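Local structure of extracellular solute-binding protein, family 7 (Colwellia psychrerythraea, 4PET) at residues F113-I116 against A117-H121; S276-A279 against S280-L284; D322-T325 against A326-K330; R340-T343 against N344-D347. The protein probably captures small 2-oxo acids such as pyruvate, bound together with a calcium ion, in the periplasm for delivery to a TRAP transporter. All coordinates share one frame; numbering follows the deposited sequence.

Contact 1: F113-I116 against A117-H121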
ATOM      1  N   PHE A 113      18.458   3.020  -0.482  1.00 18.01           N
ATOM      2  CA  PHE A 113      18.533   1.565  -0.573  1.00 24.81           C
ATOM      3  C   PHE A 113      17.653   0.818   0.447  1.00 23.90           C
ATOM      4  O   PHE A 113      17.777  -0.396   0.628  1.00 21.83           O
ATOM      5  CB  PHE A 113      20.005   1.118  -0.521  1.00 20.59           C
ATOM      6  CG  PHE A 113      20.875   1.907  -1.445  1.00 20.87           C
ATOM      7  CD1 PHE A 113      20.796   1.726  -2.817  1.00 28.81           C
ATOM      8  CD2 PHE A 113      21.729   2.862  -0.968  1.00 19.27           C
ATOM      9  CE1 PHE A 113      21.572   2.482  -3.674  1.00 25.30           C
ATOM     10  CE2 PHE A 113      22.510   3.624  -1.833  1.00 18.45           C
ATOM     11  CZ  PHE A 113      22.433   3.416  -3.176  1.00 22.21           C
ATOM     12  N   GLY A 114      16.691   1.521   1.029  1.00 19.15           N
ATOM     13  CA  GLY A 114      15.786   0.911   1.995  1.00 27.30           C
ATOM     14  C   GLY A 114      14.515   0.311   1.427  1.00 27.46           C
ATOM     15  O   GLY A 114      14.496  -0.260   0.314  1.00 24.63           O
HETATM   16  N   MSE A 115      13.445   0.407   2.204  1.00 25.84           N
HETATM   17  CA  MSE A 115      12.212  -0.312   1.882  1.00 22.16           C
HETATM   18  C   MSE A 115      11.339   0.455   0.929  1.00 21.51           C
HETATM   19  O   MSE A 115      11.339   1.692   0.937  1.00 21.42           O
HETATM   20  CB  MSE A 115      11.423  -0.611   3.154  1.00 24.33           C
HETATM   21  CG  MSE A 115      11.963  -1.831   3.842  1.00 25.43           C
HETATM   22 SE   MSE A 115      11.090  -2.198   5.534  0.87 19.29          SE
HETATM   23  CE  MSE A 115      11.957  -0.862   6.595  1.00 19.50           C
ATOM     24  N   ILE A 116      10.613  -0.281   0.090  1.00 17.46           N
ATOM     25  CA  ILE A 116       9.553   0.336  -0.713  1.00 17.67           C
ATOM     26  C   ILE A 116       8.358   0.569   0.165  1.00 18.40           C
ATOM     27  O   ILE A 116       8.352   0.152   1.339  1.00 19.94           O
ATOM     28  CB  ILE A 116       9.186  -0.498  -1.935  1.00 16.90           C
ATOM     29  CG1 ILE A 116       8.646  -1.875  -1.545  1.00 21.39           C
ATOM     30  CG2 ILE A 116      10.421  -0.662  -2.789  1.00 20.59           C
ATOM     31  CD1 ILE A 116       8.213  -2.714  -2.769  1.00 22.97           C
ATOM     32  N   ALA A 117       7.335   1.214  -0.384  1.00 21.15           N
ATOM     33  CA  ALA A 117       6.227   1.689   0.444  1.00 20.30           C
ATOM     34  C   ALA A 117       5.474   0.556   1.141  1.00 23.03           C
ATOM     35  O   ALA A 117       5.157   0.649   2.331  1.00 21.12           O
ATOM     36  CB  ALA A 117       5.265   2.550  -0.372  1.00 20.42           C
ATOM     37  N   SER A 118       5.169  -0.507   0.405  1.00 18.89           N
ATOM     38  CA  SER A 118       4.340  -1.559   0.978  1.00 22.41           C
ATOM     39  C   SER A 118       5.101  -2.232   2.117  1.00 23.97           C
ATOM     40  O   SER A 118       4.519  -2.637   3.115  1.00 22.92           O
ATOM     41  CB  SER A 118       3.976  -2.572  -0.086  1.00 22.75           C
ATOM     42  OG  SER A 118       5.161  -3.197  -0.561  1.00 24.71           O
ATOM     43  N   GLU A 119       6.410  -2.331   1.968  1.00 18.23           N
ATOM     44  CA  GLU A 119       7.275  -2.879   3.024  1.00 18.11           C
ATOM     45  C   GLU A 119       7.317  -1.972   4.243  1.00 20.36           C
ATOM     46  O   GLU A 119       7.239  -2.430   5.392  1.00 21.08           O
ATOM     47  CB  GLU A 119       8.690  -3.074   2.485  1.00 23.16           C
ATOM     48  CG  GLU A 119       8.755  -4.056   1.315  1.00 20.16           C
ATOM     49  CD  GLU A 119      10.126  -4.202   0.731  1.00 22.04           C
ATOM     50  OE1 GLU A 119      10.416  -5.275   0.169  1.00 25.14           O
ATOM     51  OE2 GLU A 119      10.915  -3.238   0.784  1.00 19.75           O
ATOM     52  N   GLN A 120       7.463  -0.682   4.003  1.00 21.22           N
ATOM     53  CA  GLN A 120       7.610   0.267   5.092  1.00 21.96           C
ATOM     54  C   GLN A 120       6.319   0.346   5.911  1.00 24.60           C
ATOM     55  O   GLN A 120       6.365   0.494   7.133  1.00 21.65           O
ATOM     56  CB  GLN A 120       8.033   1.625   4.572  1.00 28.83           C
ATOM     57  CG  GLN A 120       8.432   2.593   5.664  1.00 30.84           C
ATOM     58  CD  GLN A 120       8.529   3.992   5.116  1.00 39.03           C
ATOM     59  OE1 GLN A 120       7.635   4.449   4.398  1.00 38.92           O
ATOM     60  NE2 GLN A 120       9.620   4.660   5.406  1.00 45.09           N
ATOM     61  N   HIS A 121       5.170   0.148   5.274  1.00 20.98           N
ATOM     62  CA  HIS A 121       3.934   0.135   6.032  1.00 22.83           C
ATOM     63  C   HIS A 121       3.859  -1.071   6.987  1.00 21.33           C
ATOM     64  O   HIS A 121       3.433  -0.934   8.118  1.00 19.77           O
ATOM     65  CB  HIS A 121       2.749   0.166   5.078  1.00 21.50           C
ATOM     66  CG  HIS A 121       2.610   1.474   4.365  1.00 32.51           C
ATOM     67  ND1 HIS A 121       1.902   1.616   3.190  1.00 29.67           N
ATOM     68  CD2 HIS A 121       3.076   2.706   4.678  1.00 29.57           C
ATOM     69  CE1 HIS A 121       1.944   2.880   2.808  1.00 31.64           C
ATOM     70  NE2 HIS A 121       2.653   3.562   3.693  1.00 33.33           N
TER

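Contact 2: S276-A279 against S280-L284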
ATOM      1  N   SER A 276      -0.673   9.172  -4.977  1.00 19.13           N
ATOM      2  CA  SER A 276       0.662   9.320  -5.550  1.00 19.04           C
ATOM      3  C   SER A 276       0.850   8.308  -6.681  1.00 15.14           C
ATOM      4  O   SER A 276       1.443   8.637  -7.704  1.00 18.62           O
ATOM      5  CB  SER A 276       1.792   9.118  -4.530  1.00 20.36           C
ATOM      6  OG  SER A 276       1.743  10.092  -3.519  1.00 24.60           O
HETATM    7  N   MSE A 277       0.380   7.082  -6.491  1.00 16.88           N
HETATM    8  CA  MSE A 277       0.485   6.079  -7.561  1.00 18.08           C
HETATM    9  C   MSE A 277      -0.323   6.506  -8.767  1.00 22.23           C
HETATM   10  O   MSE A 277       0.172   6.511  -9.914  1.00 22.69           O
HETATM   11  CB  MSE A 277      -0.009   4.722  -7.083  1.00 20.91           C
HETATM   12  CG  MSE A 277       0.979   4.042  -6.214  1.00 19.05           C
HETATM   13 SE   MSE A 277       2.420   3.205  -7.123  0.86 18.70          SE
HETATM   14  CE  MSE A 277       1.386   1.737  -7.966  1.00 27.39           C
ATOM     15  N   HIS A 278      -1.546   6.928  -8.500  1.00 20.73           N
ATOM     16  CA  HIS A 278      -2.460   7.317  -9.564  1.00 23.22           C
ATOM     17  C   HIS A 278      -1.866   8.460 -10.364  1.00 25.09           C
ATOM     18  O   HIS A 278      -1.780   8.420 -11.612  1.00 20.45           O
ATOM     19  CB  HIS A 278      -3.825   7.717  -8.985  1.00 19.63           C
ATOM     20  CG  HIS A 278      -4.751   8.325  -9.998  1.00 23.25           C
ATOM     21  ND1 HIS A 278      -5.321   7.596 -11.022  1.00 28.29           N
ATOM     22  CD2 HIS A 278      -5.228   9.588 -10.129  1.00 26.63           C
ATOM     23  CE1 HIS A 278      -6.093   8.388 -11.752  1.00 25.81           C
ATOM     24  NE2 HIS A 278      -6.059   9.601 -11.225  1.00 26.90           N
ATOM     25  N   ALA A 279      -1.434   9.485  -9.653  1.00 23.00           N
ATOM     26  CA  ALA A 279      -0.963  10.693 -10.314  1.00 20.67           C
ATOM     27  C   ALA A 279       0.302  10.427 -11.100  1.00 22.36           C
ATOM     28  O   ALA A 279       0.526  11.016 -12.164  1.00 24.48           O
ATOM     29  CB  ALA A 279      -0.716  11.773  -9.285  1.00 19.24           C
ATOM     30  N   SER A 280       1.142   9.551 -10.566  1.00 22.78           N
ATOM     31  CA  SER A 280       2.378   9.194 -11.229  1.00 23.30           C
ATOM     32  C   SER A 280       2.083   8.497 -12.544  1.00 21.85           C
ATOM     33  O   SER A 280       2.788   8.694 -13.532  1.00 19.79           O
ATOM     34  CB  SER A 280       3.214   8.296 -10.331  1.00 21.81           C
ATOM     35  OG  SER A 280       3.541   8.973  -9.106  1.00 18.54           O
ATOM     36  N   GLY A 281       1.065   7.649 -12.570  1.00 20.55           N
ATOM     37  CA  GLY A 281       0.704   7.010 -13.834  1.00 19.25           C
ATOM     38  C   GLY A 281       0.149   7.970 -14.857  1.00 24.67           C
ATOM     39  O   GLY A 281       0.477   7.863 -16.041  1.00 24.67           O
ATOM     40  N   VAL A 282      -0.707   8.891 -14.409  1.00 23.44           N
ATOM     41  CA  VAL A 282      -1.325   9.852 -15.296  1.00 26.20           C
ATOM     42  C   VAL A 282      -0.234  10.756 -15.870  1.00 20.81           C
ATOM     43  O   VAL A 282      -0.205  11.051 -17.077  1.00 21.80           O
ATOM     44  CB  VAL A 282      -2.359  10.728 -14.567  1.00 28.35           C
ATOM     45  CG1 VAL A 282      -2.853  11.825 -15.493  1.00 31.56           C
ATOM     46  CG2 VAL A 282      -3.547   9.886 -14.056  1.00 26.51           C
ATOM     47  N   ASN A 283       0.687  11.156 -15.012  1.00 23.82           N
ATOM     48  CA  ASN A 283       1.697  12.114 -15.415  1.00 25.05           C
ATOM     49  C   ASN A 283       2.820  11.478 -16.185  1.00 27.56           C
ATOM     50  O   ASN A 283       3.359  12.108 -17.103  1.00 28.89           O
ATOM     51  CB  ASN A 283       2.201  12.901 -14.222  1.00 23.27           C
ATOM     52  CG  ASN A 283       1.159  13.840 -13.705  1.00 27.21           C
ATOM     53  OD1 ASN A 283       0.144  14.083 -14.372  1.00 25.42           O
ATOM     54  ND2 ASN A 283       1.379  14.373 -12.508  1.00 28.53           N
ATOM     55  N   LEU A 284       3.141  10.218 -15.865  1.00 22.53           N
ATOM     56  CA  LEU A 284       4.139   9.511 -16.662  1.00 21.26           C
ATOM     57  C   LEU A 284       3.634   9.317 -18.101  1.00 23.92           C
ATOM     58  O   LEU A 284       4.411   9.404 -19.055  1.00 27.48           O
ATOM     59  CB  LEU A 284       4.507   8.163 -16.028  1.00 28.48           C
ATOM     60  CG  LEU A 284       5.531   7.320 -16.805  1.00 26.78           C
ATOM     61  CD1 LEU A 284       6.940   8.006 -16.884  1.00 22.69           C
ATOM     62  CD2 LEU A 284       5.630   5.960 -16.140  1.00 32.99           C
TER

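Contact 3: D322-T325 against A326-K330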
ATOM      1  N   ASP A 322      25.386   6.552  18.647  1.00 27.87           N
ATOM      2  CA  ASP A 322      24.184   6.704  19.458  1.00 26.95           C
ATOM      3  C   ASP A 322      23.412   5.400  19.516  1.00 26.96           C
ATOM      4  O   ASP A 322      23.092   4.823  18.477  1.00 24.04           O
ATOM      5  CB  ASP A 322      23.311   7.836  18.898  1.00 31.40           C
ATOM      6  CG  ASP A 322      22.097   8.119  19.758  1.00 39.35           C
ATOM      7  OD1 ASP A 322      22.252   8.674  20.860  1.00 46.14           O
ATOM      8  OD2 ASP A 322      20.978   7.804  19.331  1.00 38.87           O
ATOM      9  N   PRO A 323      23.097   4.927  20.727  1.00 32.16           N
ATOM     10  CA  PRO A 323      22.444   3.621  20.840  1.00 28.13           C
ATOM     11  C   PRO A 323      21.025   3.621  20.286  1.00 29.99           C
ATOM     12  O   PRO A 323      20.579   2.587  19.779  1.00 21.93           O
ATOM     13  CB  PRO A 323      22.439   3.344  22.348  1.00 40.01           C
ATOM     14  CG  PRO A 323      23.425   4.325  22.943  1.00 40.38           C
ATOM     15  CD  PRO A 323      23.407   5.511  22.044  1.00 41.93           C
HETATM   16  N   MSE A 324      20.324   4.751  20.350  1.00 26.05           N
HETATM   17  CA  MSE A 324      18.989   4.818  19.761  1.00 28.00           C
HETATM   18  C   MSE A 324      19.056   4.715  18.220  1.00 21.82           C
HETATM   19  O   MSE A 324      18.167   4.102  17.584  1.00 22.37           O
HETATM   20  CB  MSE A 324      18.287   6.116  20.170  1.00 36.24           C
HETATM   21  CG  MSE A 324      16.864   6.249  19.605  1.00 39.20           C
HETATM   22 SE   MSE A 324      15.744   4.687  19.972  0.86 39.64          SE
HETATM   23  CE  MSE A 324      15.644   4.818  21.882  1.00 40.87           C
ATOM     24  N   THR A 325      20.087   5.325  17.638  1.00 20.67           N
ATOM     25  CA  THR A 325      20.359   5.211  16.199  1.00 23.38           C
ATOM     26  C   THR A 325      20.699   3.777  15.816  1.00 25.28           C
ATOM     27  O   THR A 325      20.282   3.275  14.772  1.00 21.57           O
ATOM     28  CB  THR A 325      21.539   6.089  15.785  1.00 28.88           C
ATOM     29  OG1 THR A 325      21.330   7.426  16.262  1.00 25.66           O
ATOM     30  CG2 THR A 325      21.716   6.084  14.232  1.00 21.97           C
ATOM     31  N   ALA A 326      21.478   3.108  16.658  1.00 22.91           N
ATOM     32  CA  ALA A 326      21.849   1.737  16.346  1.00 19.07           C
ATOM     33  C   ALA A 326      20.586   0.888  16.368  1.00 22.70           C
ATOM     34  O   ALA A 326      20.384   0.028  15.490  1.00 20.66           O
ATOM     35  CB  ALA A 326      22.924   1.215  17.319  1.00 22.56           C
ATOM     36  N   GLU A 327      19.712   1.164  17.333  1.00 19.34           N
ATOM     37  CA  GLU A 327      18.503   0.386  17.490  1.00 25.42           C
ATOM     38  C   GLU A 327      17.597   0.594  16.297  1.00 24.75           C
ATOM     39  O   GLU A 327      17.033  -0.364  15.739  1.00 24.28           O
ATOM     40  CB  GLU A 327      17.739   0.739  18.778  1.00 25.97           C
ATOM     41  CG  GLU A 327      16.536  -0.194  18.980  1.00 27.51           C
ATOM     42  CD  GLU A 327      15.653   0.131  20.194  1.00 36.09           C
ATOM     43  OE1 GLU A 327      16.009   1.008  21.016  1.00 32.64           O
ATOM     44  OE2 GLU A 327      14.575  -0.497  20.311  1.00 37.87           O
ATOM     45  N   ILE A 328      17.455   1.841  15.881  1.00 20.84           N
ATOM     46  CA  ILE A 328      16.569   2.117  14.756  1.00 21.46           C
ATOM     47  C   ILE A 328      17.122   1.505  13.460  1.00 21.41           C
ATOM     48  O   ILE A 328      16.387   0.852  12.729  1.00 24.64           O
ATOM     49  CB  ILE A 328      16.346   3.611  14.544  1.00 18.33           C
ATOM     50  CG1 ILE A 328      15.632   4.214  15.751  1.00 21.43           C
ATOM     51  CG2 ILE A 328      15.462   3.821  13.300  1.00 18.16           C
ATOM     52  CD1 ILE A 328      15.708   5.715  15.815  1.00 21.43           C
ATOM     53  N   LEU A 329      18.402   1.718  13.176  1.00 21.03           N
ATOM     54  CA  LEU A 329      18.992   1.154  11.958  1.00 20.18           C
ATOM     55  C   LEU A 329      19.018  -0.389  11.955  1.00 26.23           C
ATOM     56  O   LEU A 329      18.895  -1.008  10.902  1.00 24.41           O
ATOM     57  CB  LEU A 329      20.380   1.688  11.701  1.00 18.88           C
ATOM     58  CG  LEU A 329      20.417   3.196  11.461  1.00 30.01           C
ATOM     59  CD1 LEU A 329      21.836   3.617  11.272  1.00 23.20           C
ATOM     60  CD2 LEU A 329      19.544   3.612  10.245  1.00 29.48           C
ATOM     61  N   LYS A 330      19.187  -1.011  13.114  1.00 19.89           N
ATOM     62  CA  LYS A 330      19.124  -2.463  13.179  1.00 24.27           C
ATOM     63  C   LYS A 330      17.727  -2.973  12.869  1.00 23.47           C
ATOM     64  O   LYS A 330      17.559  -4.000  12.207  1.00 25.39           O
ATOM     65  CB  LYS A 330      19.532  -2.976  14.556  1.00 27.29           C
ATOM     66  CG  LYS A 330      19.364  -4.498  14.694  1.00 36.28           C
ATOM     67  CD  LYS A 330      19.587  -4.956  16.118  1.00 41.69           C
ATOM     68  CE  LYS A 330      20.251  -6.322  16.196  1.00 48.23           C
ATOM     69  NZ  LYS A 330      19.695  -7.313  15.235  1.00 52.72           N
TER

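Contact 4: R340-T343 against N344-D347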
ATOM      1  N   ARG A 340      11.983  -8.099   2.338  1.00 23.83           N
ATOM      2  CA  ARG A 340      12.413  -8.032   0.934  1.00 27.33           C
ATOM      3  C   ARG A 340      12.398  -9.412   0.318  1.00 31.49           C
ATOM      4  O   ARG A 340      12.134  -9.589  -0.876  1.00 29.74           O
ATOM      5  CB  ARG A 340      13.823  -7.455   0.834  1.00 26.66           C
ATOM      6  CG  ARG A 340      14.456  -7.501  -0.569  1.00 28.09           C
ATOM      7  CD  ARG A 340      13.681  -6.685  -1.598  1.00 23.26           C
ATOM      8  NE  ARG A 340      13.286  -5.389  -1.053  1.00 27.87           N
ATOM      9  CZ  ARG A 340      14.030  -4.289  -1.121  1.00 25.03           C
ATOM     10  NH1 ARG A 340      15.207  -4.310  -1.724  1.00 28.27           N
ATOM     11  NH2 ARG A 340      13.591  -3.151  -0.598  1.00 21.22           N
ATOM     12  N   ALA A 341      12.692 -10.418   1.121  1.00 23.12           N
ATOM     13  CA  ALA A 341      12.674 -11.774   0.583  1.00 26.43           C
ATOM     14  C   ALA A 341      11.269 -12.094   0.043  1.00 24.22           C
ATOM     15  O   ALA A 341      11.111 -12.730  -1.012  1.00 26.03           O
ATOM     16  CB  ALA A 341      13.111 -12.775   1.660  1.00 27.89           C
ATOM     17  N   TRP A 342      10.241 -11.643   0.751  1.00 27.85           N
ATOM     18  CA  TRP A 342       8.865 -11.897   0.335  1.00 27.72           C
ATOM     19  C   TRP A 342       8.473 -11.054  -0.877  1.00 26.47           C
ATOM     20  O   TRP A 342       7.759 -11.508  -1.776  1.00 23.66           O
ATOM     21  CB  TRP A 342       7.893 -11.594   1.485  1.00 25.00           C
ATOM     22  CG  TRP A 342       6.444 -11.546   1.034  1.00 24.59           C
ATOM     23  CD1 TRP A 342       5.577 -10.499   1.167  1.00 28.39           C
ATOM     24  CD2 TRP A 342       5.723 -12.579   0.344  1.00 24.41           C
ATOM     25  NE1 TRP A 342       4.364 -10.823   0.621  1.00 27.09           N
ATOM     26  CE2 TRP A 342       4.426 -12.089   0.098  1.00 29.56           C
ATOM     27  CE3 TRP A 342       6.045 -13.875  -0.074  1.00 24.16           C
ATOM     28  CZ2 TRP A 342       3.444 -12.856  -0.541  1.00 28.20           C
ATOM     29  CZ3 TRP A 342       5.075 -14.631  -0.711  1.00 26.46           C
ATOM     30  CH2 TRP A 342       3.796 -14.122  -0.948  1.00 23.37           C
ATOM     31  N   THR A 343       8.886  -9.797  -0.859  1.00 26.10           N
ATOM     32  CA  THR A 343       8.688  -8.920  -2.002  1.00 27.34           C
ATOM     33  C   THR A 343       9.291  -9.523  -3.264  1.00 30.02           C
ATOM     34  O   THR A 343       8.676  -9.477  -4.319  1.00 29.79           O
ATOM     35  CB  THR A 343       9.363  -7.562  -1.727  1.00 24.92           C
ATOM     36  OG1 THR A 343       8.616  -6.863  -0.718  1.00 25.00           O
ATOM     37  CG2 THR A 343       9.468  -6.727  -3.008  1.00 25.14           C
ATOM     38  N   ASN A 344      10.503 -10.068  -3.141  1.00 24.49           N
ATOM     39  CA  ASN A 344      11.213 -10.691  -4.237  1.00 26.27           C
ATOM     40  C   ASN A 344      10.519 -11.948  -4.731  1.00 30.12           C
ATOM     41  O   ASN A 344      10.485 -12.216  -5.924  1.00 28.98           O
ATOM     42  CB  ASN A 344      12.640 -11.095  -3.803  1.00 33.97           C
ATOM     43  CG  ASN A 344      13.610  -9.911  -3.753  1.00 33.65           C
ATOM     44  OD1 ASN A 344      13.342  -8.850  -4.297  1.00 29.61           O
ATOM     45  ND2 ASN A 344      14.753 -10.115  -3.117  1.00 35.47           N
ATOM     46  N   LEU A 345      10.004 -12.746  -3.808  1.00 31.03           N
ATOM     47  CA  LEU A 345       9.363 -13.995  -4.183  1.00 36.49           C
ATOM     48  C   LEU A 345       8.000 -13.717  -4.817  1.00 36.42           C
ATOM     49  O   LEU A 345       7.496 -14.517  -5.605  1.00 34.32           O
ATOM     50  CB  LEU A 345       9.184 -14.883  -2.950  1.00 33.80           C
ATOM     51  CG  LEU A 345       8.569 -16.263  -3.187  1.00 34.36           C
ATOM     52  CD1 LEU A 345       9.468 -17.106  -4.105  1.00 30.72           C
ATOM     53  CD2 LEU A 345       8.322 -16.943  -1.830  1.00 33.96           C
ATOM     54  N   SER A 346       7.411 -12.580  -4.469  1.00 31.96           N
ATOM     55  CA  SER A 346       6.014 -12.323  -4.804  1.00 30.84           C
ATOM     56  C   SER A 346       5.934 -11.245  -5.907  1.00 33.27           C
ATOM     57  O   SER A 346       6.039 -11.568  -7.085  1.00 37.11           O
ATOM     58  CB  SER A 346       5.214 -11.949  -3.536  1.00 27.21           C
ATOM     59  OG  SER A 346       5.747 -10.760  -2.892  1.00 24.71           O
ATOM     60  N   ASP A 347       5.785  -9.973  -5.540  1.00 25.63           N
ATOM     61  CA  ASP A 347       5.618  -8.913  -6.546  1.00 28.25           C
ATOM     62  C   ASP A 347       6.776  -8.810  -7.559  1.00 32.01           C
ATOM     63  O   ASP A 347       6.545  -8.638  -8.744  1.00 29.07           O
ATOM     64  CB  ASP A 347       5.410  -7.546  -5.866  1.00 29.74           C
ATOM     65  CG  ASP A 347       3.941  -7.292  -5.466  1.00 30.25           C
ATOM     66  OD1 ASP A 347       3.082  -8.137  -5.782  1.00 30.64           O
ATOM     67  OD2 ASP A 347       3.640  -6.228  -4.863  1.00 22.79           O
TER

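Contact 1: F113-I116 against A117-H121
At I116 the chain passes from loop into helix: the carbonyl O of I116 accepts from Q120 N at 2.9 Å, the first i to i+4 bond of helix 117-126. I116 holds the N-cap position, but its branched apolar side chain offers no acceptor for the backbone N-H groups of the first turn. The polar capping comes from the other direction. E119, the third residue of the helix, folds its carboxylate back so that E119 OE2 accepts from I116 N at 3.1 Å, with an N-H...O angle of 153°. The donor arrives on the anti side of the carboxylate and 35° out of its plane. E119 has CG anti to its carbonyl carbon (chi1 -61°) and an otherwise extended chain, a shape that carries the acid back past I116; on the way E119 CG lies 3.6 Å from I116 CG1. The selenomethionine M115 flanks the same chain with its aliphatic part, M115 CB standing 3.7 Å and M115 SE 4.0 Å from E119 CB.

The acid is gripped further by R340 in a salt bridge and by a hydrogen bond to T343, a setting that would favour the charged carboxylate, as would the nearby helix start. Q120 turns its amide elsewhere, giving NE2 to the carbonyl of T109. I116 also packs on D347 and E119 on M277, both of the second subunit. The bond from I116 N to the E119 carboxylate is the N3-to-N-cap half of a capping box, here built into a buried helix start at the dimer interface.

Contact 2: S276-A279 against S280-L284
A279, S280 and V282 carry much of this contact, each through a different relation one turn along helix 255-290. The carbonyl O of A279 accepts from N283 N at 2.9 Å, and the side chain of N283 leans over that oxygen, its CG 3.3 Å from A279 O, before sending ND2 to the carbonyl of P215. The small methyl of A279 suits a site where I43 and S216 come close.

S280 binds one acceptor twice. Its backbone N reaches S276 O at 3.0 Å, and its hydroxyl OG makes a short bond of 2.5 Å to the same S276 O; the two donors come from opposite faces of the carbonyl plane. With OG anti to its carbonyl carbon (chi1 -60°), the hydroxyl is turned toward the preceding turn, where the short bond would satisfy a buried polar group.

V282 lays one methyl over the imidazole of H278: CG2 is 4.0 Å from the centroid of the H278 ring and 22° off the normal, a CH-pi contact toward the rim. H278 ND1 bonds to the Y335 hydroxyl of the second subunit, which helps fix the ring's rotation. W342 of that subunit packs on S280 and its Q338 on V282. Repeated i to i+4 bonds, with a serine hydroxyl returned to the carbonyl four residues back, are typical of an alpha-helix interior, here in a long helix bordering the dimer partner.

Contact 3: D322-T325 against A326-K330
T325 and L329 lie side by side and point the same way, one turn apart on the helix, with T325 CG2 3.9 Å from L329 CD1. The backbone bond between the same two residues, from L329 N to T325 O, is nearly straight, 2.9 Å long with an N-H...O angle of 170°. T325 divides its branches by character: CG2 joins the leucine in an apolar strip that F318 and L315 of helix 301-321 extend, while OG1 bonds to N104.

M324 runs across I328 at a slant, its CG 4.0 Å from I328 CD1. Bends at chi2 (52°) and chi3 then curl the flexible selenomethionine chain toward E327, bringing M324 SE to 3.8 Å from E327 OE1. I328 also drapes its own chain over the backbone, CG1 standing 3.1 Å from M324 O, and the buried isoleucine also meets F108 and V136.

All this belongs to the first turns of helix 323-353, which follows helix 301-321 after the single linking residue D322. D322 is the N-cap: its carboxylate OD2 accepts from T325 N at 3.1 Å, the donor lying on the anti side and 27° out of the carboxylate plane. Aspartate suits the place because its short acid reaches an N-H that the first turn cannot pair by itself, and P323, next in line, lacks an N-H and so costs no bond there. The same OD2 also receives ND2 of N104, so that one asparagine serves both the cap residue and T325. The backbone carbonyl O of D322 in turn takes A326 N at 3.0 Å. Farther along, E327 forms a long, weak ion pair with K135 of helix 129-137.

Contact 4: R340-T343 against N344-D347
N344 opens the second segment by giving its N-H to the carbonyl O of R340, with N344 N 2.8 Å from R340 O. Its amide rests against the aliphatic part of the arginine: N344 OD1 is 3.5 Å from R340 CD, and N344 ND2 lies near R340 CG. Bends at chi2 and chi3 take the guanidinium on, its plane 62° from that of the amide, to a salt bridge with E119 and a bond to the carbonyl of G114.

L345 continues the helical pattern, its N 3.0 Å from A341 O. L345 CD2 comes to the edge of the W342 indole, 4.1 Å from W342 CZ3, the two side chains crossing at about a right angle.

S346 departs from the pattern. S346 N makes two weak bonds, to W342 O at 2.9 Å and to T343 O at 3.4 Å, and its backbone torsions lie away from helical values. The small side chain lies against one face of the large flat ring: S346 CB stands 3.6 Å from the centroid of the W342 six-membered ring, 10° off its normal, in a CH-pi contact.

D347 N is 3.2 Å from T343 O but badly angled for a bond; the carboxylate instead uses OD1 for N152 of the second subunit. The helix widens here into a pi-type turn at 344-347, and the weak bonds of S346 accompany that widening, set where helix 323-353 meets its dimer partner.

Overall arrangement
Contacts 1 and 4, with centres 12 Å apart, join directly: E119 OE2 forms a salt bridge with R340 NH2 at 3.0 Å, and E119 OE1 lies 2.6 Å from T343 OG1, a probable hydrogen bond. Contact 3 occupies the start of the helix that carries contact 4, their centres 26 Å apart, and touches no other chain of the assembly. Contacts 2 and 3 sit on opposite sides of the chain's centre, their centres 35 Å apart. Across the dimer, M277 and S280 of contact 2 pack on T343 and W342 of contact 4 in the second subunit. Bound pyruvate lies about 9 Å from the side chain of S276 and about 11 Å from that of Q120.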